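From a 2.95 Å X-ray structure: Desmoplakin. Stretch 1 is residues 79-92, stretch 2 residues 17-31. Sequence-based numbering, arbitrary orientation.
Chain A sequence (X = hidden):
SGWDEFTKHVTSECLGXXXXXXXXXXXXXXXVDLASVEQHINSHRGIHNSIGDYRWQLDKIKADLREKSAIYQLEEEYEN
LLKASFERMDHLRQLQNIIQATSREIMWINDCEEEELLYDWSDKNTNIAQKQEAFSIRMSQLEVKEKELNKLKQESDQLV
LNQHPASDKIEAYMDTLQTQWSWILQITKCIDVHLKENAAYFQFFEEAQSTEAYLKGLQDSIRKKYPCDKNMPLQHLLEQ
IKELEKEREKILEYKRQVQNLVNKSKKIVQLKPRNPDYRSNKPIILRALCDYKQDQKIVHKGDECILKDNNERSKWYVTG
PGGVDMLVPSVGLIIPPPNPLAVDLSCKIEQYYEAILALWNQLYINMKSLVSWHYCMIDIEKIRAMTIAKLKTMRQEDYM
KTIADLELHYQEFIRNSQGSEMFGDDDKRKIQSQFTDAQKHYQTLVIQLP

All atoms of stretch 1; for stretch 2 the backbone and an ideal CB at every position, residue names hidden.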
# COMPACT_ATOMS: atom_id res chain seq x y z
N GLU A 79 -34.91 25.06 52.15
CA GLU A 79 -35.44 24.47 50.93
C GLU A 79 -34.54 24.78 49.74
O GLU A 79 -34.49 24.03 48.77
CB GLU A 79 -36.86 24.97 50.66
CG GLU A 79 -37.82 23.90 50.16
CD GLU A 79 -38.12 22.85 51.21
OE1 GLU A 79 -38.23 23.22 52.40
OE2 GLU A 79 -38.24 21.66 50.86
N ASN A 80 -33.81 25.89 49.84
CA ASN A 80 -32.88 26.31 48.81
C ASN A 80 -31.59 25.49 48.87
O ASN A 80 -31.08 25.06 47.83
CB ASN A 80 -32.57 27.81 48.96
CG ASN A 80 -31.85 28.38 47.75
OD1 ASN A 80 -30.79 27.90 47.36
ND2 ASN A 80 -32.42 29.43 47.16
N LEU A 81 -31.09 25.26 50.08
CA LEU A 81 -29.91 24.43 50.30
C LEU A 81 -30.20 23.00 49.86
O LEU A 81 -29.45 22.42 49.09
CB LEU A 81 -29.55 24.42 51.79
CG LEU A 81 -28.11 24.14 52.23
CD1 LEU A 81 -28.09 23.68 53.68
CD2 LEU A 81 -27.43 23.12 51.34
N LEU A 82 -31.30 22.46 50.36
CA LEU A 82 -31.67 21.08 50.06
C LEU A 82 -31.75 20.83 48.56
O LEU A 82 -31.35 19.76 48.09
CB LEU A 82 -33.01 20.75 50.72
CG LEU A 82 -33.39 19.27 50.72
CD1 LEU A 82 -32.22 18.43 51.21
CD2 LEU A 82 -34.62 19.04 51.56
N LYS A 83 -32.26 21.80 47.82
CA LYS A 83 -32.39 21.68 46.37
C LYS A 83 -31.02 21.63 45.72
O LYS A 83 -30.76 20.80 44.84
CB LYS A 83 -33.20 22.86 45.81
CG LYS A 83 -33.39 22.83 44.30
CD LYS A 83 -34.32 23.96 43.86
CE LYS A 83 -34.50 24.00 42.35
NZ LYS A 83 -33.27 24.44 41.63
N ALA A 84 -30.14 22.54 46.14
CA ALA A 84 -28.79 22.61 45.62
C ALA A 84 -28.02 21.34 45.97
O ALA A 84 -27.22 20.84 45.17
CB ALA A 84 -28.07 23.83 46.17
N SER A 85 -28.26 20.82 47.17
CA SER A 85 -27.59 19.61 47.62
C SER A 85 -27.92 18.43 46.70
O SER A 85 -27.03 17.67 46.32
CB SER A 85 -27.99 19.28 49.06
OG SER A 85 -27.28 18.15 49.55
N PHE A 86 -29.19 18.29 46.35
CA PHE A 86 -29.59 17.23 45.42
C PHE A 86 -28.92 17.40 44.06
O PHE A 86 -28.36 16.45 43.52
CB PHE A 86 -31.11 17.21 45.25
CG PHE A 86 -31.83 16.39 46.29
CD1 PHE A 86 -32.44 17.01 47.37
CD2 PHE A 86 -31.89 15.01 46.19
CE1 PHE A 86 -33.10 16.26 48.33
CE2 PHE A 86 -32.55 14.26 47.15
CZ PHE A 86 -33.15 14.89 48.22
N GLU A 87 -28.98 18.61 43.52
CA GLU A 87 -28.43 18.88 42.20
C GLU A 87 -26.93 18.67 42.15
O GLU A 87 -26.37 18.39 41.09
CB GLU A 87 -28.81 20.29 41.75
CG GLU A 87 -30.30 20.47 41.54
CD GLU A 87 -30.73 21.93 41.55
OE1 GLU A 87 -31.95 22.18 41.43
OE2 GLU A 87 -29.86 22.82 41.67
N ARG A 88 -26.27 18.81 43.30
CA ARG A 88 -24.83 18.59 43.39
C ARG A 88 -24.54 17.09 43.32
O ARG A 88 -23.65 16.65 42.59
CB ARG A 88 -24.26 19.20 44.67
CG ARG A 88 -22.90 18.66 45.10
CD ARG A 88 -21.80 18.98 44.10
NE ARG A 88 -21.24 20.33 44.26
CZ ARG A 88 -21.65 21.40 43.60
NH1 ARG A 88 -22.65 21.31 42.72
NH2 ARG A 88 -21.08 22.58 43.81
N MET A 89 -25.31 16.32 44.08
CA MET A 89 -25.16 14.87 44.10
C MET A 89 -25.35 14.32 42.69
O MET A 89 -24.76 13.30 42.34
CB MET A 89 -26.17 14.24 45.05
CG MET A 89 -25.87 12.80 45.41
SD MET A 89 -27.20 12.04 46.38
CE MET A 89 -28.48 11.89 45.14
N ASP A 90 -26.17 14.99 41.90
CA ASP A 90 -26.44 14.56 40.53
C ASP A 90 -25.35 15.02 39.57
O ASP A 90 -24.99 14.29 38.65
CB ASP A 90 -27.81 15.07 40.06
CG ASP A 90 -28.89 14.02 40.20
OD1 ASP A 90 -28.95 13.11 39.34
OD2 ASP A 90 -29.68 14.10 41.17
N HIS A 91 -24.85 16.23 39.77
CA HIS A 91 -23.79 16.76 38.91
C HIS A 91 -22.53 15.92 39.04
O HIS A 91 -21.85 15.64 38.04
CB HIS A 91 -23.50 18.22 39.26
CG HIS A 91 -24.46 19.20 38.66
ND1 HIS A 91 -24.81 20.38 39.28
CD2 HIS A 91 -25.14 19.17 37.49
CE1 HIS A 91 -25.67 21.03 38.52
NE2 HIS A 91 -25.88 20.33 37.43
N LEU A 92 -22.22 15.51 40.26
CA LEU A 92 -21.10 14.61 40.51
C LEU A 92 -21.31 13.29 39.78
O LEU A 92 -20.44 12.83 39.04
CB LEU A 92 -20.91 14.38 42.01
CG LEU A 92 -20.29 15.51 42.82
CD1 LEU A 92 -20.10 15.09 44.26
CD2 LEU A 92 -18.96 15.91 42.21
N UNK A 17 -25.05 28.12 59.82
CA UNK A 17 -24.66 26.75 59.52
C UNK A 17 -25.14 26.35 58.14
O UNK A 17 -24.44 25.67 57.39
CB UNK A 17 -25.21 25.79 60.57
N UNK A 18 -26.34 26.80 57.79
CA UNK A 18 -26.93 26.49 56.49
C UNK A 18 -26.17 27.13 55.32
O UNK A 18 -26.22 26.63 54.20
CB UNK A 18 -28.39 26.95 56.47
N UNK A 19 -25.48 28.22 55.60
CA UNK A 19 -24.73 28.91 54.56
C UNK A 19 -23.26 28.51 54.58
O UNK A 19 -22.57 28.60 53.57
CB UNK A 19 -24.87 30.43 54.73
N UNK A 20 -22.79 28.04 55.73
CA UNK A 20 -21.45 27.50 55.81
C UNK A 20 -21.39 26.16 55.07
O UNK A 20 -20.32 25.72 54.65
CB UNK A 20 -21.02 27.34 57.27
N UNK A 21 -22.55 25.54 54.90
CA UNK A 21 -22.65 24.30 54.13
C UNK A 21 -22.62 24.59 52.63
O UNK A 21 -22.07 23.81 51.86
CB UNK A 21 -23.93 23.54 54.50
N UNK A 22 -23.21 25.72 52.23
CA UNK A 22 -23.18 26.13 50.83
C UNK A 22 -21.76 26.49 50.43
O UNK A 22 -21.32 26.18 49.32
CB UNK A 22 -24.12 27.31 50.59
N UNK A 23 -21.05 27.16 51.33
CA UNK A 23 -19.67 27.56 51.09
C UNK A 23 -18.80 26.34 50.83
O UNK A 23 -18.02 26.31 49.88
CB UNK A 23 -19.13 28.36 52.28
N UNK A 24 -18.93 25.33 51.68
CA UNK A 24 -18.12 24.12 51.56
C UNK A 24 -18.38 23.39 50.25
O UNK A 24 -17.44 22.93 49.60
CB UNK A 24 -18.39 23.18 52.74
N UNK A 25 -19.64 23.28 49.85
CA UNK A 25 -19.96 22.55 48.63
C UNK A 25 -19.83 23.40 47.37
O UNK A 25 -20.19 22.95 46.28
CB UNK A 25 -21.38 21.99 48.72
N UNK A 26 -19.32 24.61 47.52
CA UNK A 26 -19.00 25.44 46.37
C UNK A 26 -17.49 25.58 46.23
O UNK A 26 -16.98 25.97 45.19
CB UNK A 26 -19.66 26.82 46.50
N UNK A 27 -16.79 25.27 47.32
CA UNK A 27 -15.33 25.33 47.33
C UNK A 27 -14.72 24.03 46.83
O UNK A 27 -13.53 23.77 47.02
CB UNK A 27 -14.82 25.64 48.74
N UNK A 28 -15.54 23.20 46.20
CA UNK A 28 -15.05 21.97 45.59
C UNK A 28 -14.58 22.27 44.18
O UNK A 28 -15.28 22.96 43.42
CB UNK A 28 -16.13 20.89 45.58
N UNK A 29 -13.41 21.77 43.83
CA UNK A 29 -12.86 22.02 42.50
C UNK A 29 -13.32 20.94 41.53
O UNK A 29 -13.34 19.76 41.87
CB UNK A 29 -11.33 22.08 42.55
N UNK A 30 -13.71 21.36 40.33
CA UNK A 30 -14.15 20.42 39.31
C UNK A 30 -12.97 19.85 38.53
O UNK A 30 -12.19 20.59 37.95
CB UNK A 30 -15.13 21.10 38.35
N UNK A 31 -12.85 18.53 38.53
CA UNK A 31 -11.75 17.88 37.84
C UNK A 31 -12.15 16.53 37.27
O UNK A 31 -13.10 15.91 37.72
CB UNK A 31 -10.56 17.71 38.79

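Stretch 2 runs as a helix through position 24 and then as an irregular segment. It lies beside the helix of stretch 1 at 24° between their directions, with axes 10.4 Å apart at closest approach.

Position 17 points sideways, with nothing of stretch 1 near its ideal CB. The visible atoms allow almost any residue. It is Trp 17. Its ring ends closer than its CB but makes no contact.

Position 18 also points sideways, yet its ideal CB is 4.3 Å from Leu 81 CD1. An apolar side chain suits it. It is Met 18, and its CG lies 4.1 Å from Leu 81 CD1.

Positions 19 and 20 are helical and meet nothing of stretch 1, so polar or charged residues would do. They are Arg 19, pointing away, and Gln 20.

Position 21 points toward stretch 1, its ideal CB 4.2 Å from Leu 81 CD1. An aliphatic residue would fit, as would a longer chain that packs by its first carbons. It is Gln 21. Its CB makes the contact, and its end leads away.

Position 22 points sideways, but its CA is 7.0 Å from Leu 81 CA, and Asn 80 offers an acceptor beyond. A long donor could reach it: lysine or arginine. It is Arg 22. Its NH1 and NH2 both donate to Asn 80 OD1, at 3.0 and 2.8 Å. The oxygen sits at the guanidinium edge, near its plane, where both N-H groups can converge on it.

Positions 23 and 24 are out of reach and fit many helix formers. They are Ala 23 and Glu 24.

Position 25 points toward stretch 1, and here the backbone leaves helical angles, with phi/psi of -84/7. Leu 81, Ala 84, Ser 85 and the stem of Arg 88 border the space ahead. A long, flexible apolar chain such as methionine suits it; leucine would fill less of the space. It is Met 25. Its CE lies 3.7 Å from Arg 88 CB and 4.4 Å from Ala 84 CB, and its SD is 4.3 Å from Leu 81 CD2. Its backbone O accepts a hydrogen bond from Arg 88 NH2 at 2.7 Å.

Position 26 points sideways, with its ideal CB 5.2 Å from Arg 88 NH2. An acidic residue would answer that charge; a neutral polar one could also fit. It is Asp 26, whose OD1 forms a long salt bridge of 3.7 Å with Arg 88 NH2.

Position 27 points away and is permissive; it is Met 27. Position 28 has extended angles and points toward stretch 1. A beta-branched residue is reasonable, and it is Val 28. Position 29 is out of reach, so many residues would do; it is Ala 29.

Position 30 points sideways, with no close neighbour at CB. A large side chain could reach Arg 88, His 91 and Leu 92. It is Trp 30. Its CZ2 covers one face of the Arg 88 guanidinium, 3.8 Å from Arg 88 CZ, opposite Met 25 CE. Its CZ3 packs 3.5 Å from Leu 92 CD2.

Position 31 has room for a CB, so nothing visible calls for glycine; it is Gly 31.

Stretch 2 17-31: WMRQQRAEMDMVAWG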
# COMPACT_ATOMS: atom_id res chain seq x y z
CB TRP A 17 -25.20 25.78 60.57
CG TRP A 17 -24.83 24.36 60.28
CD1 TRP A 17 -23.67 23.72 60.64
CD2 TRP A 17 -25.60 23.40 59.56
NE1 TRP A 17 -23.69 22.43 60.19
CE2 TRP A 17 -24.86 22.20 59.52
CE3 TRP A 17 -26.85 23.44 58.93
CZ2 TRP A 17 -25.33 21.05 58.89
CZ3 TRP A 17 -27.32 22.29 58.31
CH2 TRP A 17 -26.56 21.12 58.29
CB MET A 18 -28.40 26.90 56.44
CG MET A 18 -29.35 25.84 56.95
SD MET A 18 -31.05 26.16 56.47
CE MET A 18 -31.44 27.54 57.54
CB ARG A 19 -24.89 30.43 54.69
CG ARG A 19 -26.28 30.90 54.28
CD ARG A 19 -26.60 32.29 54.79
NE ARG A 19 -27.98 32.66 54.50
CZ ARG A 19 -28.57 33.77 54.94
NH1 ARG A 19 -27.90 34.62 55.71
NH2 ARG A 19 -29.83 34.02 54.62
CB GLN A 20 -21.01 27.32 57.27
CG GLN A 20 -19.55 26.92 57.43
CD GLN A 20 -18.60 27.86 56.70
OE1 GLN A 20 -18.83 29.07 56.65
NE2 GLN A 20 -17.53 27.31 56.14
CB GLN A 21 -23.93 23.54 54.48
CG GLN A 21 -23.99 23.06 55.92
CD GLN A 21 -22.88 22.08 56.25
OE1 GLN A 21 -22.93 20.91 55.85
NE2 GLN A 21 -21.87 22.55 56.98
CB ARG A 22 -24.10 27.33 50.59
CG ARG A 22 -25.54 27.12 51.01
CD ARG A 22 -26.38 28.36 50.75
NE ARG A 22 -26.70 28.51 49.33
CZ ARG A 22 -27.83 28.09 48.78
NH1 ARG A 22 -28.76 27.50 49.52
NH2 ARG A 22 -28.05 28.27 47.48
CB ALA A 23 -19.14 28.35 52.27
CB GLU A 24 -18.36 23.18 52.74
CG GLU A 24 -17.83 23.70 54.06
CD GLU A 24 -18.05 22.72 55.19
OE1 GLU A 24 -18.32 21.53 54.91
OE2 GLU A 24 -17.97 23.14 56.37
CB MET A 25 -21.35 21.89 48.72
CG MET A 25 -22.49 22.83 49.05
SD MET A 25 -24.09 21.99 48.93
CE MET A 25 -24.29 21.90 47.16
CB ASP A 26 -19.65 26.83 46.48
CG ASP A 26 -21.08 26.85 45.98
OD1 ASP A 26 -21.45 25.95 45.20
OD2 ASP A 26 -21.83 27.78 46.35
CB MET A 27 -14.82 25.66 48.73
CG MET A 27 -14.85 24.49 49.70
SD MET A 27 -14.03 24.87 51.26
CE MET A 27 -14.27 23.33 52.16
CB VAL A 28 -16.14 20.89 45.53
CG1 VAL A 28 -15.57 19.58 45.00
CG2 VAL A 28 -16.76 20.68 46.91
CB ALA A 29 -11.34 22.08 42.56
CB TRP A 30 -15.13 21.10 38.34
CG TRP A 30 -16.43 21.46 38.97
CD1 TRP A 30 -16.90 22.72 39.23
CD2 TRP A 30 -17.44 20.56 39.43
NE1 TRP A 30 -18.14 22.65 39.81
CE2 TRP A 30 -18.50 21.34 39.95
CE3 TRP A 30 -17.55 19.16 39.46
CZ2 TRP A 30 -19.65 20.77 40.49
CZ3 TRP A 30 -18.70 18.60 39.99
CH2 TRP A 30 -19.73 19.40 40.50
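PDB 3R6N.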